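Local coordinates for alkyltransferase-like protein 1 (PDB 3GYH), which recognises DNA carrying O6-alkylguanine adducts, bends it and flips the damaged base into a hydrophobic pocket, presenting the lesion to nucleotide excision repair, at residues K9-V14 with Q43-L48; A13-P18 with T52-H57; G20-Y25 with W56-N61. All coordinates share one frame; numbering follows the deposited sequence.

Contact 1: residues K9-V14 with Q43-L48. With PBO (1-pyridin-3-ylbutan-1-one), chain D; nucleotides of chain B.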
loop_
_atom_site.group_PDB
_atom_site.type_symbol
_atom_site.label_atom_id
_atom_site.label_comp_id
_atom_site.label_asym_id
_atom_site.label_seq_id
_atom_site.Cartn_x
_atom_site.Cartn_y
_atom_site.Cartn_z
ATOM N N LYS A 9 1.208 -12.974 7.067
ATOM C CA LYS A 9 2.020 -13.115 5.860
ATOM C C LYS A 9 2.088 -11.756 5.162
ATOM O O LYS A 9 3.152 -11.127 5.094
ATOM C CB LYS A 9 1.443 -14.182 4.921
ATOM C CG LYS A 9 1.440 -15.609 5.485
ATOM C CD LYS A 9 1.579 -16.691 4.404
ATOM C CE LYS A 9 1.889 -18.051 5.049
ATOM N NZ LYS A 9 2.113 -19.173 4.080
ATOM N N VAL A 10 0.936 -11.297 4.679
ATOM C CA VAL A 10 0.789 -9.933 4.200
ATOM C C VAL A 10 1.672 -8.965 4.966
ATOM O O VAL A 10 2.497 -8.266 4.377
ATOM C CB VAL A 10 -0.650 -9.460 4.340
ATOM C CG1 VAL A 10 -0.764 -7.984 3.977
ATOM C CG2 VAL A 10 -1.563 -10.312 3.496
ATOM N N TYR A 11 1.483 -8.911 6.283
ATOM C CA TYR A 11 2.203 -7.951 7.094
ATOM C C TYR A 11 3.690 -8.145 6.846
ATOM O O TYR A 11 4.389 -7.213 6.447
ATOM C CB TYR A 11 1.841 -8.094 8.576
ATOM C CG TYR A 11 0.472 -7.543 8.890
ATOM C CD1 TYR A 11 -0.316 -8.103 9.878
ATOM C CD2 TYR A 11 -0.037 -6.464 8.180
ATOM C CE1 TYR A 11 -1.583 -7.607 10.156
ATOM C CE2 TYR A 11 -1.307 -5.957 8.447
ATOM C CZ TYR A 11 -2.075 -6.534 9.440
ATOM O OH TYR A 11 -3.335 -6.043 9.706
ATOM N N ASP A 12 4.167 -9.372 7.026
ATOM C CA ASP A 12 5.570 -9.665 6.755
ATOM C C ASP A 12 5.962 -9.101 5.394
ATOM O O ASP A 12 6.859 -8.260 5.297
ATOM C CB ASP A 12 5.827 -11.166 6.837
ATOM C CG ASP A 12 5.535 -11.736 8.227
ATOM O OD1 ASP A 12 5.664 -12.970 8.404
ATOM O OD2 ASP A 12 5.181 -10.953 9.142
ATOM N N ALA A 13 5.260 -9.537 4.353
ATOM C CA ALA A 13 5.491 -9.038 3.004
ATOM C C ALA A 13 5.610 -7.523 2.943
ATOM O O ALA A 13 6.630 -6.990 2.519
ATOM C CB ALA A 13 4.394 -9.502 2.099
ATOM N N VAL A 14 4.550 -6.839 3.360
ATOM C CA VAL A 14 4.473 -5.388 3.258
ATOM C C VAL A 14 5.645 -4.764 3.971
ATOM O O VAL A 14 6.070 -3.665 3.639
ATOM C CB VAL A 14 3.196 -4.851 3.902
ATOM C CG1 VAL A 14 3.169 -3.333 3.832
ATOM C CG2 VAL A 14 1.969 -5.458 3.216
ATOM N N GLN A 43 -7.759 -5.045 3.324
ATOM C CA GLN A 43 -8.537 -5.112 4.539
ATOM C C GLN A 43 -7.555 -5.236 5.675
ATOM O O GLN A 43 -7.765 -4.691 6.749
ATOM C CB GLN A 43 -9.514 -6.285 4.503
ATOM C CG GLN A 43 -10.900 -5.894 3.965
ATOM C CD GLN A 43 -11.387 -4.513 4.473
ATOM O OE1 GLN A 43 -11.609 -4.318 5.681
ATOM N NE2 GLN A 43 -11.559 -3.557 3.544
ATOM N N ALA A 44 -6.452 -5.922 5.407
ATOM C CA ALA A 44 -5.383 -6.067 6.364
ATOM C C ALA A 44 -4.842 -4.709 6.743
ATOM O O ALA A 44 -4.640 -4.436 7.920
ATOM C CB ALA A 44 -4.277 -6.923 5.783
ATOM N N MET A 45 -4.585 -3.868 5.744
ATOM C CA MET A 45 -3.925 -2.588 5.989
ATOM C C MET A 45 -4.878 -1.730 6.778
ATOM O O MET A 45 -4.507 -1.131 7.791
ATOM C CB MET A 45 -3.579 -1.854 4.685
ATOM C CG MET A 45 -2.545 -2.533 3.816
ATOM S SD MET A 45 -0.872 -2.657 4.500
ATOM C CE MET A 45 -0.850 -4.375 5.021
ATOM N N LYS A 46 -6.116 -1.687 6.297
ATOM C CA LYS A 46 -7.165 -0.937 6.952
ATOM C C LYS A 46 -7.261 -1.333 8.410
ATOM O O LYS A 46 -7.705 -0.540 9.229
ATOM C CB LYS A 46 -8.503 -1.177 6.265
ATOM C CG LYS A 46 -9.533 -0.111 6.538
ATOM C CD LYS A 46 -10.916 -0.702 6.522
ATOM C CE LYS A 46 -11.938 0.268 7.098
ATOM N NZ LYS A 46 -13.268 -0.409 7.196
ATOM N N HIS A 47 -6.827 -2.552 8.729
ATOM C CA HIS A 47 -7.052 -3.150 10.049
ATOM C C HIS A 47 -5.871 -3.031 10.991
ATOM O O HIS A 47 -5.616 -3.942 11.768
ATOM C CB HIS A 47 -7.412 -4.629 9.909
ATOM C CG HIS A 47 -8.879 -4.874 9.751
ATOM N ND1 HIS A 47 -9.490 -6.041 10.162
ATOM C CD2 HIS A 47 -9.861 -4.095 9.232
ATOM C CE1 HIS A 47 -10.784 -5.974 9.897
ATOM N NE2 HIS A 47 -11.035 -4.805 9.332
ATOM N N LEU A 48 -5.152 -1.923 10.931
ATOM C CA LEU A 48 -3.891 -1.827 11.651
ATOM C C LEU A 48 -3.890 -0.664 12.623
ATOM O O LEU A 48 -4.378 0.414 12.296
ATOM C CB LEU A 48 -2.750 -1.638 10.664
ATOM C CG LEU A 48 -2.329 -2.881 9.898
ATOM C CD1 LEU A 48 -1.710 -2.460 8.587
ATOM C CD2 LEU A 48 -1.342 -3.668 10.735
HETATM C C10 PBO D . -3.686 1.389 7.174
HETATM C C11 PBO D . -3.118 2.571 7.972
HETATM C C12 PBO D . -4.148 3.476 8.668
HETATM C C13 PBO D . -3.587 4.015 9.978
HETATM C C14 PBO D . -3.266 5.468 10.194
HETATM C C15 PBO D . -3.928 6.476 9.488
HETATM C C16 PBO D . -3.583 7.805 9.741
HETATM C C17 PBO D . -2.599 8.092 10.690
HETATM N "N1'" PBO D . -1.984 7.098 11.359
HETATM C C18 PBO D . -2.291 5.813 11.137
HETATM O O13 PBO D . -3.385 3.254 10.910
ATOM P P DG B 7 -12.037 1.019 2.651
ATOM O OP1 DG B 7 -11.346 -0.039 3.466
ATOM O OP2 DG B 7 -12.360 2.366 3.270
ATOM O "O5'" DG B 7 -11.113 1.388 1.394
ATOM C "C5'" DG B 7 -10.457 0.379 0.655
ATOM C "C4'" DG B 7 -9.405 1.044 -0.210
ATOM O "O4'" DG B 7 -8.623 1.899 0.616
ATOM C "C3'" DG B 7 -8.489 -0.071 -0.674
ATOM O "O3'" DG B 7 -7.895 0.303 -1.923
ATOM C "C2'" DG B 7 -7.449 -0.151 0.422
ATOM C "C1'" DG B 7 -7.358 1.293 0.869
ATOM N N9 DG B 7 -6.998 1.419 2.291
ATOM C C8 DG B 7 -7.853 1.583 3.302
ATOM N N7 DG B 7 -7.144 1.688 4.458
ATOM C C5 DG B 7 -5.834 1.580 4.153
ATOM C C6 DG B 7 -4.667 1.612 4.915
ATOM O O6 DG B 7 -4.730 1.785 6.275
ATOM N N1 DG B 7 -3.483 1.487 4.288
ATOM C C2 DG B 7 -3.437 1.327 2.945
ATOM N N2 DG B 7 -2.244 1.199 2.330
ATOM N N3 DG B 7 -4.557 1.290 2.191
ATOM C C4 DG B 7 -5.761 1.418 2.779
#

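Contact 2: residues A13-P18 with T52-H57. With PBO (1-pyridin-3-ylbutan-1-one), chain D; nucleotides of chain B.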
loop_
_atom_site.group_PDB
_atom_site.type_symbol
_atom_site.label_atom_id
_atom_site.label_comp_id
_atom_site.label_asym_id
_atom_site.label_seq_id
_atom_site.Cartn_x
_atom_site.Cartn_y
_atom_site.Cartn_z
ATOM N N ALA A 13 5.260 -9.537 4.353
ATOM C CA ALA A 13 5.491 -9.038 3.004
ATOM C C ALA A 13 5.610 -7.523 2.943
ATOM O O ALA A 13 6.630 -6.990 2.519
ATOM C CB ALA A 13 4.394 -9.502 2.099
ATOM N N VAL A 14 4.550 -6.839 3.360
ATOM C CA VAL A 14 4.473 -5.388 3.258
ATOM C C VAL A 14 5.645 -4.764 3.971
ATOM O O VAL A 14 6.070 -3.665 3.639
ATOM C CB VAL A 14 3.196 -4.851 3.902
ATOM C CG1 VAL A 14 3.169 -3.333 3.832
ATOM C CG2 VAL A 14 1.969 -5.458 3.216
ATOM N N CYS A 15 6.172 -5.484 4.952
ATOM C CA CYS A 15 7.275 -4.993 5.756
ATOM C C CYS A 15 8.599 -5.136 5.030
ATOM O O CYS A 15 9.631 -4.677 5.523
ATOM C CB CYS A 15 7.335 -5.746 7.087
ATOM S SG CYS A 15 6.519 -4.905 8.441
ATOM N N GLU A 16 8.570 -5.776 3.864
ATOM C CA GLU A 16 9.777 -5.952 3.062
ATOM C C GLU A 16 9.915 -4.915 1.957
ATOM O O GLU A 16 10.721 -5.079 1.044
ATOM C CB GLU A 16 9.812 -7.346 2.452
ATOM C CG GLU A 16 9.809 -8.450 3.470
ATOM C CD GLU A 16 9.985 -9.811 2.835
ATOM O OE1 GLU A 16 10.649 -10.675 3.453
ATOM O OE2 GLU A 16 9.462 -10.018 1.716
ATOM N N ILE A 17 9.124 -3.852 2.027
ATOM C CA ILE A 17 9.257 -2.748 1.077
ATOM C C ILE A 17 10.273 -1.737 1.603
ATOM O O ILE A 17 10.177 -1.291 2.755
ATOM C CB ILE A 17 7.903 -2.036 0.805
ATOM C CG1 ILE A 17 6.808 -3.050 0.460
ATOM C CG2 ILE A 17 8.053 -1.010 -0.314
ATOM C CD1 ILE A 17 5.413 -2.441 0.321
ATOM N N PRO A 18 11.261 -1.382 0.764
ATOM C CA PRO A 18 12.307 -0.454 1.170
ATOM C C PRO A 18 11.791 0.969 1.228
ATOM O O PRO A 18 10.839 1.318 0.529
ATOM C CB PRO A 18 13.346 -0.589 0.059
ATOM C CG PRO A 18 12.564 -1.004 -1.122
ATOM C CD PRO A 18 11.460 -1.875 -0.609
ATOM N N THR A 52 1.310 1.069 14.660
ATOM C CA THR A 52 1.992 0.006 13.917
ATOM C C THR A 52 3.313 0.473 13.326
ATOM O O THR A 52 3.435 1.615 12.883
ATOM C CB THR A 52 1.118 -0.510 12.764
ATOM O OG1 THR A 52 1.644 -1.752 12.277
ATOM C CG2 THR A 52 1.095 0.502 11.633
ATOM N N HIS A 53 4.301 -0.416 13.321
ATOM C CA HIS A 53 5.600 -0.099 12.757
ATOM C C HIS A 53 5.732 -0.797 11.410
ATOM O O HIS A 53 6.743 -1.435 11.117
ATOM C CB HIS A 53 6.730 -0.495 13.720
ATOM C CG HIS A 53 6.988 0.511 14.806
ATOM N ND1 HIS A 53 7.721 1.662 14.599
ATOM C CD2 HIS A 53 6.620 0.532 16.110
ATOM C CE1 HIS A 53 7.789 2.351 15.726
ATOM N NE2 HIS A 53 7.129 1.687 16.658
ATOM N N VAL A 54 4.687 -0.669 10.594
ATOM C CA VAL A 54 4.575 -1.390 9.321
ATOM C C VAL A 54 4.297 -0.407 8.198
ATOM O O VAL A 54 3.465 0.487 8.341
ATOM C CB VAL A 54 3.419 -2.422 9.343
ATOM C CG1 VAL A 54 3.248 -3.069 7.977
ATOM C CG2 VAL A 54 3.658 -3.474 10.411
ATOM N N PRO A 55 4.975 -0.589 7.065
ATOM C CA PRO A 55 5.030 0.418 6.028
ATOM C C PRO A 55 3.730 0.434 5.244
ATOM O O PRO A 55 3.738 0.377 4.023
ATOM C CB PRO A 55 6.168 -0.070 5.133
ATOM C CG PRO A 55 6.509 -1.473 5.599
ATOM C CD PRO A 55 5.519 -1.875 6.614
ATOM N N TRP A 56 2.619 0.511 5.955
ATOM C CA TRP A 56 1.322 0.489 5.314
ATOM C C TRP A 56 1.213 1.549 4.220
ATOM O O TRP A 56 0.404 1.423 3.298
ATOM C CB TRP A 56 0.201 0.653 6.343
ATOM C CG TRP A 56 0.248 1.949 7.052
ATOM C CD1 TRP A 56 0.875 2.214 8.236
ATOM C CD2 TRP A 56 -0.346 3.185 6.625
ATOM N NE1 TRP A 56 0.701 3.538 8.578
ATOM C CE2 TRP A 56 -0.042 4.155 7.605
ATOM C CE3 TRP A 56 -1.108 3.565 5.512
ATOM C CZ2 TRP A 56 -0.474 5.483 7.507
ATOM C CZ3 TRP A 56 -1.536 4.889 5.419
ATOM C CH2 TRP A 56 -1.216 5.828 6.411
ATOM N N HIS A 57 2.028 2.596 4.316
ATOM C CA HIS A 57 1.949 3.683 3.341
ATOM C C HIS A 57 2.529 3.272 1.999
ATOM O O HIS A 57 2.266 3.910 0.991
ATOM C CB HIS A 57 2.641 4.944 3.852
ATOM C CG HIS A 57 3.983 4.690 4.456
ATOM N ND1 HIS A 57 4.142 4.211 5.740
ATOM C CD2 HIS A 57 5.231 4.844 3.952
ATOM C CE1 HIS A 57 5.432 4.083 6.001
ATOM N NE2 HIS A 57 6.115 4.457 4.932
HETATM C C10 PBO D . -3.686 1.389 7.174
HETATM C C11 PBO D . -3.118 2.571 7.972
HETATM C C12 PBO D . -4.148 3.476 8.668
HETATM C C13 PBO D . -3.587 4.015 9.978
HETATM C C14 PBO D . -3.266 5.468 10.194
HETATM C C15 PBO D . -3.928 6.476 9.488
HETATM C C16 PBO D . -3.583 7.805 9.741
HETATM C C17 PBO D . -2.599 8.092 10.690
HETATM N "N1'" PBO D . -1.984 7.098 11.359
HETATM C C18 PBO D . -2.291 5.813 11.137
HETATM O O13 PBO D . -3.385 3.254 10.910
ATOM P P DG B 7 -12.037 1.019 2.651
ATOM O OP1 DG B 7 -11.346 -0.039 3.466
ATOM O OP2 DG B 7 -12.360 2.366 3.270
ATOM O "O5'" DG B 7 -11.113 1.388 1.394
ATOM C "C5'" DG B 7 -10.457 0.379 0.655
ATOM C "C4'" DG B 7 -9.405 1.044 -0.210
ATOM O "O4'" DG B 7 -8.623 1.899 0.616
ATOM C "C3'" DG B 7 -8.489 -0.071 -0.674
ATOM O "O3'" DG B 7 -7.895 0.303 -1.923
ATOM C "C2'" DG B 7 -7.449 -0.151 0.422
ATOM C "C1'" DG B 7 -7.358 1.293 0.869
ATOM N N9 DG B 7 -6.998 1.419 2.291
ATOM C C8 DG B 7 -7.853 1.583 3.302
ATOM N N7 DG B 7 -7.144 1.688 4.458
ATOM C C5 DG B 7 -5.834 1.580 4.153
ATOM C C6 DG B 7 -4.667 1.612 4.915
ATOM O O6 DG B 7 -4.730 1.785 6.275
ATOM N N1 DG B 7 -3.483 1.487 4.288
ATOM C C2 DG B 7 -3.437 1.327 2.945
ATOM N N2 DG B 7 -2.244 1.199 2.330
ATOM N N3 DG B 7 -4.557 1.290 2.191
ATOM C C4 DG B 7 -5.761 1.418 2.779
#

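Contact 3: residues G20-Y25 with W56-N61. With PBO (1-pyridin-3-ylbutan-1-one), chain D; nucleotides of chain B.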
loop_
_atom_site.group_PDB
_atom_site.type_symbol
_atom_site.label_atom_id
_atom_site.label_comp_id
_atom_site.label_asym_id
_atom_site.label_seq_id
_atom_site.Cartn_x
_atom_site.Cartn_y
_atom_site.Cartn_z
ATOM N N GLY A 20 11.181 4.533 0.309
ATOM C CA GLY A 20 11.131 5.192 -0.993
ATOM C C GLY A 20 10.640 4.341 -2.156
ATOM O O GLY A 20 10.236 4.885 -3.188
ATOM N N LYS A 21 10.683 3.014 -2.005
ATOM C CA LYS A 21 9.929 2.095 -2.886
ATOM C C LYS A 21 8.487 1.872 -2.415
ATOM O O LYS A 21 8.188 1.987 -1.228
ATOM C CB LYS A 21 10.634 0.740 -2.995
ATOM C CG LYS A 21 11.528 0.607 -4.202
ATOM C CD LYS A 21 12.721 1.541 -4.100
ATOM C CE LYS A 21 14.019 0.799 -4.409
ATOM N NZ LYS A 21 15.181 1.736 -4.489
ATOM N N VAL A 22 7.597 1.546 -3.346
ATOM C CA VAL A 22 6.279 1.044 -2.973
ATOM C C VAL A 22 5.953 -0.313 -3.582
ATOM O O VAL A 22 6.711 -0.839 -4.386
ATOM C CB VAL A 22 5.149 2.024 -3.329
ATOM C CG1 VAL A 22 5.336 3.343 -2.621
ATOM C CG2 VAL A 22 5.043 2.203 -4.821
ATOM N N SER A 23 4.815 -0.870 -3.170
ATOM C CA SER A 23 4.162 -1.939 -3.902
ATOM C C SER A 23 2.636 -1.791 -3.973
ATOM O O SER A 23 2.080 -0.714 -3.708
ATOM C CB SER A 23 4.538 -3.297 -3.332
ATOM O OG SER A 23 3.738 -4.299 -3.925
ATOM N N THR A 24 1.964 -2.879 -4.341
ATOM C CA THR A 24 0.581 -2.800 -4.771
ATOM C C THR A 24 -0.283 -3.924 -4.198
ATOM O O THR A 24 0.113 -5.099 -4.193
ATOM C CB THR A 24 0.484 -2.752 -6.310
ATOM O OG1 THR A 24 -0.751 -2.131 -6.683
ATOM C CG2 THR A 24 0.573 -4.162 -6.938
ATOM N N TYR A 25 -1.458 -3.550 -3.695
ATOM C CA TYR A 25 -2.437 -4.504 -3.166
ATOM C C TYR A 25 -2.316 -5.838 -3.882
ATOM O O TYR A 25 -1.941 -6.849 -3.281
ATOM C CB TYR A 25 -3.855 -3.946 -3.325
ATOM C CG TYR A 25 -4.085 -2.664 -2.534
ATOM C CD1 TYR A 25 -4.884 -1.644 -3.026
ATOM C CD2 TYR A 25 -3.483 -2.480 -1.296
ATOM C CE1 TYR A 25 -5.080 -0.473 -2.308
ATOM C CE2 TYR A 25 -3.676 -1.329 -0.570
ATOM C CZ TYR A 25 -4.472 -0.321 -1.073
ATOM O OH TYR A 25 -4.651 0.833 -0.322
ATOM N N TRP A 56 2.619 0.511 5.955
ATOM C CA TRP A 56 1.322 0.489 5.314
ATOM C C TRP A 56 1.213 1.549 4.220
ATOM O O TRP A 56 0.404 1.423 3.298
ATOM C CB TRP A 56 0.201 0.653 6.343
ATOM C CG TRP A 56 0.248 1.949 7.052
ATOM C CD1 TRP A 56 0.875 2.214 8.236
ATOM C CD2 TRP A 56 -0.346 3.185 6.625
ATOM N NE1 TRP A 56 0.701 3.538 8.578
ATOM C CE2 TRP A 56 -0.042 4.155 7.605
ATOM C CE3 TRP A 56 -1.108 3.565 5.512
ATOM C CZ2 TRP A 56 -0.474 5.483 7.507
ATOM C CZ3 TRP A 56 -1.536 4.889 5.419
ATOM C CH2 TRP A 56 -1.216 5.828 6.411
ATOM N N HIS A 57 2.028 2.596 4.316
ATOM C CA HIS A 57 1.949 3.683 3.341
ATOM C C HIS A 57 2.529 3.272 1.999
ATOM O O HIS A 57 2.266 3.910 0.991
ATOM C CB HIS A 57 2.641 4.944 3.852
ATOM C CG HIS A 57 3.983 4.690 4.456
ATOM N ND1 HIS A 57 4.142 4.211 5.740
ATOM C CD2 HIS A 57 5.231 4.844 3.952
ATOM C CE1 HIS A 57 5.432 4.083 6.001
ATOM N NE2 HIS A 57 6.115 4.457 4.932
ATOM N N ARG A 58 3.315 2.205 1.997
ATOM C CA ARG A 58 4.056 1.820 0.814
ATOM C C ARG A 58 3.240 0.892 -0.078
ATOM O O ARG A 58 3.790 0.108 -0.854
ATOM C CB ARG A 58 5.371 1.154 1.207
ATOM C CG ARG A 58 6.441 2.139 1.570
ATOM C CD ARG A 58 7.426 1.502 2.503
ATOM N NE ARG A 58 8.186 2.508 3.235
ATOM C CZ ARG A 58 9.104 2.227 4.150
ATOM N NH1 ARG A 58 9.375 0.961 4.449
ATOM N NH2 ARG A 58 9.753 3.214 4.761
ATOM N N VAL A 59 1.923 0.991 0.030
ATOM C CA VAL A 59 1.037 0.066 -0.655
ATOM C C VAL A 59 -0.140 0.810 -1.287
ATOM O O VAL A 59 -1.157 1.038 -0.628
ATOM C CB VAL A 59 0.531 -1.004 0.316
ATOM C CG1 VAL A 59 0.137 -2.238 -0.424
ATOM C CG2 VAL A 59 1.601 -1.327 1.345
ATOM N N ILE A 60 0.016 1.201 -2.552
ATOM C CA ILE A 60 -1.039 1.891 -3.298
ATOM C C ILE A 60 -1.723 0.930 -4.270
ATOM O O ILE A 60 -1.587 -0.282 -4.137
ATOM C CB ILE A 60 -0.491 3.079 -4.098
ATOM C CG1 ILE A 60 0.427 2.583 -5.210
ATOM C CG2 ILE A 60 0.231 4.059 -3.193
ATOM C CD1 ILE A 60 0.167 3.259 -6.530
ATOM N N ASN A 61 -2.457 1.463 -5.241
ATOM C CA ASN A 61 -3.180 0.605 -6.165
ATOM C C ASN A 61 -2.499 0.428 -7.519
ATOM O O ASN A 61 -1.666 1.241 -7.930
ATOM C CB ASN A 61 -4.601 1.105 -6.367
ATOM C CG ASN A 61 -4.648 2.476 -6.988
ATOM O OD1 ASN A 61 -3.982 2.738 -7.993
ATOM N ND2 ASN A 61 -5.438 3.370 -6.393
HETATM C C10 PBO D . -3.686 1.389 7.174
HETATM C C11 PBO D . -3.118 2.571 7.972
HETATM C C12 PBO D . -4.148 3.476 8.668
HETATM C C13 PBO D . -3.587 4.015 9.978
HETATM C C14 PBO D . -3.266 5.468 10.194
HETATM C C15 PBO D . -3.928 6.476 9.488
HETATM C C16 PBO D . -3.583 7.805 9.741
HETATM C C17 PBO D . -2.599 8.092 10.690
HETATM N "N1'" PBO D . -1.984 7.098 11.359
HETATM C C18 PBO D . -2.291 5.813 11.137
HETATM O O13 PBO D . -3.385 3.254 10.910
ATOM P P DG B 7 -12.037 1.019 2.651
ATOM O OP1 DG B 7 -11.346 -0.039 3.466
ATOM O OP2 DG B 7 -12.360 2.366 3.270
ATOM O "O5'" DG B 7 -11.113 1.388 1.394
ATOM C "C5'" DG B 7 -10.457 0.379 0.655
ATOM C "C4'" DG B 7 -9.405 1.044 -0.210
ATOM O "O4'" DG B 7 -8.623 1.899 0.616
ATOM C "C3'" DG B 7 -8.489 -0.071 -0.674
ATOM O "O3'" DG B 7 -7.895 0.303 -1.923
ATOM C "C2'" DG B 7 -7.449 -0.151 0.422
ATOM C "C1'" DG B 7 -7.358 1.293 0.869
ATOM N N9 DG B 7 -6.998 1.419 2.291
ATOM C C8 DG B 7 -7.853 1.583 3.302
ATOM N N7 DG B 7 -7.144 1.688 4.458
ATOM C C5 DG B 7 -5.834 1.580 4.153
ATOM C C6 DG B 7 -4.667 1.612 4.915
ATOM O O6 DG B 7 -4.730 1.785 6.275
ATOM N N1 DG B 7 -3.483 1.487 4.288
ATOM C C2 DG B 7 -3.437 1.327 2.945
ATOM N N2 DG B 7 -2.244 1.199 2.330
ATOM N N3 DG B 7 -4.557 1.290 2.191
ATOM C C4 DG B 7 -5.761 1.418 2.779
ATOM P P DC B 8 -8.916 -0.125 -3.066
ATOM O OP1 DC B 8 -7.918 0.277 -4.082
ATOM O OP2 DC B 8 -10.318 0.316 -3.203
ATOM O "O5'" DC B 8 -8.924 -1.720 -2.992
ATOM C "C5'" DC B 8 -7.706 -2.420 -2.840
ATOM C "C4'" DC B 8 -7.584 -3.501 -3.890
ATOM O "O4'" DC B 8 -8.893 -4.073 -4.162
ATOM C "C3'" DC B 8 -7.007 -2.988 -5.200
ATOM O "O3'" DC B 8 -5.973 -3.856 -5.586
ATOM C "C2'" DC B 8 -8.167 -3.064 -6.172
ATOM C "C1'" DC B 8 -9.047 -4.150 -5.549
ATOM N N1 DC B 8 -10.452 -3.952 -5.886
ATOM C C2 DC B 8 -11.088 -4.906 -6.682
ATOM O O2 DC B 8 -10.446 -5.899 -7.046
ATOM N N3 DC B 8 -12.389 -4.730 -7.023
ATOM C C4 DC B 8 -13.023 -3.644 -6.605
ATOM N N4 DC B 8 -14.290 -3.513 -6.964
ATOM C C5 DC B 8 -12.387 -2.652 -5.800
ATOM C C6 DC B 8 -11.102 -2.837 -5.465
#

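Contact 1: residues K9-V14 with Q43-L48
Y11 keeps its CG anti to the carbonyl carbon (chi1 -74°), which sends the phenol across to helix 38-46, while M45 starts out pointing away and doubles back through bends at chi2 (-65°) and chi3 so that CE returns to helix 3-14. That methyl is the common point of the apolar side. It meets V14 CG2 tip to tip at 3.5 Å, lies 3.8 Å from V10 CG1, and touches the edge of the Y11 ring near its plane. An unbranched, flexible methionine suits a position whose CB points away from helix 3-14. A44, by contrast, points toward helix 3-14, its methyl near both V10 CG1 and Y11 CE2, and so small a side chain lets the helices approach until CA of V10 and CA of A44 are 7.6 Å apart. The hydroxyl gives the interface its polar tie: Y11 OH donates to A44 O at 2.7 Å, coming from above the carbonyl plane, 37° out of it. L48, just past the helix, brings CD2 obliquely against the ring near CZ, so the phenol is held by a bond at its hydroxyl and packing against its ring. On its other side M45 faces the DNA, with CB 3.4 Å from N1 of DG7 of chain B. Helix 3-14 thus backs helix 38-46, the recognition helix of the helix-turn-helix, which also carries R39, the residue assigned as the arginine finger.

Contact 2: residues A13-P18 with T52-H57
P55 fits its ring against V14 and C15, and this is the tight part of the contact. P55 CG lies 3.6 Å from C15 CA, and P55 CD is 3.9 Å from V14 CG1, the two side chains crossing at a slant. Proline suits the place because its closed ring presents a rigid apolar edge and has no N-H to satisfy. V14 CG1, on a buried residue, also approaches V54 CG1 at 4.2 Å, a beta-branched valine coming from each segment. The outer side is looser. There C15 SG rests 3.8 Å from V54 CG2 and 3.7 Å from P55 CD, a short side chain ending in a polarizable sulfur on an exposed residue, and the ring of H53 leads away from the contact altogether. Both backbones turn here: V14 to I17 forms a type I beta turn with only a weak closing bond, and P55 is the centre of an inverse gamma turn. The second turn opens the P55-W56-H57-R58 sequence, the counterpart of the Pro-Cys-His-Arg motif of the methyltransferases, with tryptophan where those enzymes hold their alkyl-accepting cysteine. W56 CB points away from residues 13-18, and CG, set between the backbone N and the carbonyl carbon (chi1 63°), lays the indole in the lesion pocket. The butanone chain of PBO passes over the centre of one indole face, and H57 CB lies off-centre on the opposite face. W56 O accepts a bond from N2 of DG7 of chain B (2.8 Å, 160° at the hydrogen), while H57 NE2 is bonded to E85 of helix 76-85.

Contact 3: residues G20-Y25 with W56-N61
The ring of Y25 carries the carbonyl oxygen I60 O over the centre of one face, 3.7 Å above the plane, and has O3' of DC8 of chain B in plane at its edge. V59 CG1 comes in obliquely, 3.7 Å from Y25 CD2; its position anti to the backbone N (chi1 -156°) aims this methyl at the tyrosine. With the ring packed in this way, Y25 OH donates to N3 of DG7 of chain B at 2.6 Å. V59 O takes a bond from N2 of the same base, so side chain and backbone grip one guanine edge, consistent with the part in nucleotide flipping assigned to Y25. Behind this site lies a short parallel sheet, strand 23-24 beside strand 59-60, with helices 25-31 and 38-46 in the chain between them. S23 N donates to R58 O at 2.7 Å and nearly straight (175°), and I60 N returns to S23 O at 3.0 Å, lying in the carbonyl plane; Y25 N adds a weak bond to I60 O. S23 and V59 share one face, T24 and I60 the other. Threonine suits position 24 because a beta-branched residue sits well in a strand and its hydroxyl can bond; OG1 pairs with S62 OG. At the other end the aliphatic part of R58 passes the K21 carbonyl, with CG 3.3 Å from K21 O, while its guanidinium forms a salt bridge with E85. N61, with its amide bonded to T65 and S67, anchors the loop that follows the strand.

Contact 3 is the buried centre of the domain, held mainly by backbone hydrogen bonds between two parallel strands; contacts 1 and 2 are only partly buried and rely more on apolar side chains. Contacts 1 and 2 share A13 and V14 of helix 3-14, which meets helix 38-46 in one and a loop in the other. Contacts 2 and 3 share W56 and H57, and I17 of the former packs on V22 and S23 of the latter. V14 and V59 touch, which joins the apolar sides of contacts 1 and 2 to the sheet. All three border the flipped nucleotide: M45 from the recognition helix, W56 from the loop, and Y25 and V59 from the sheet end.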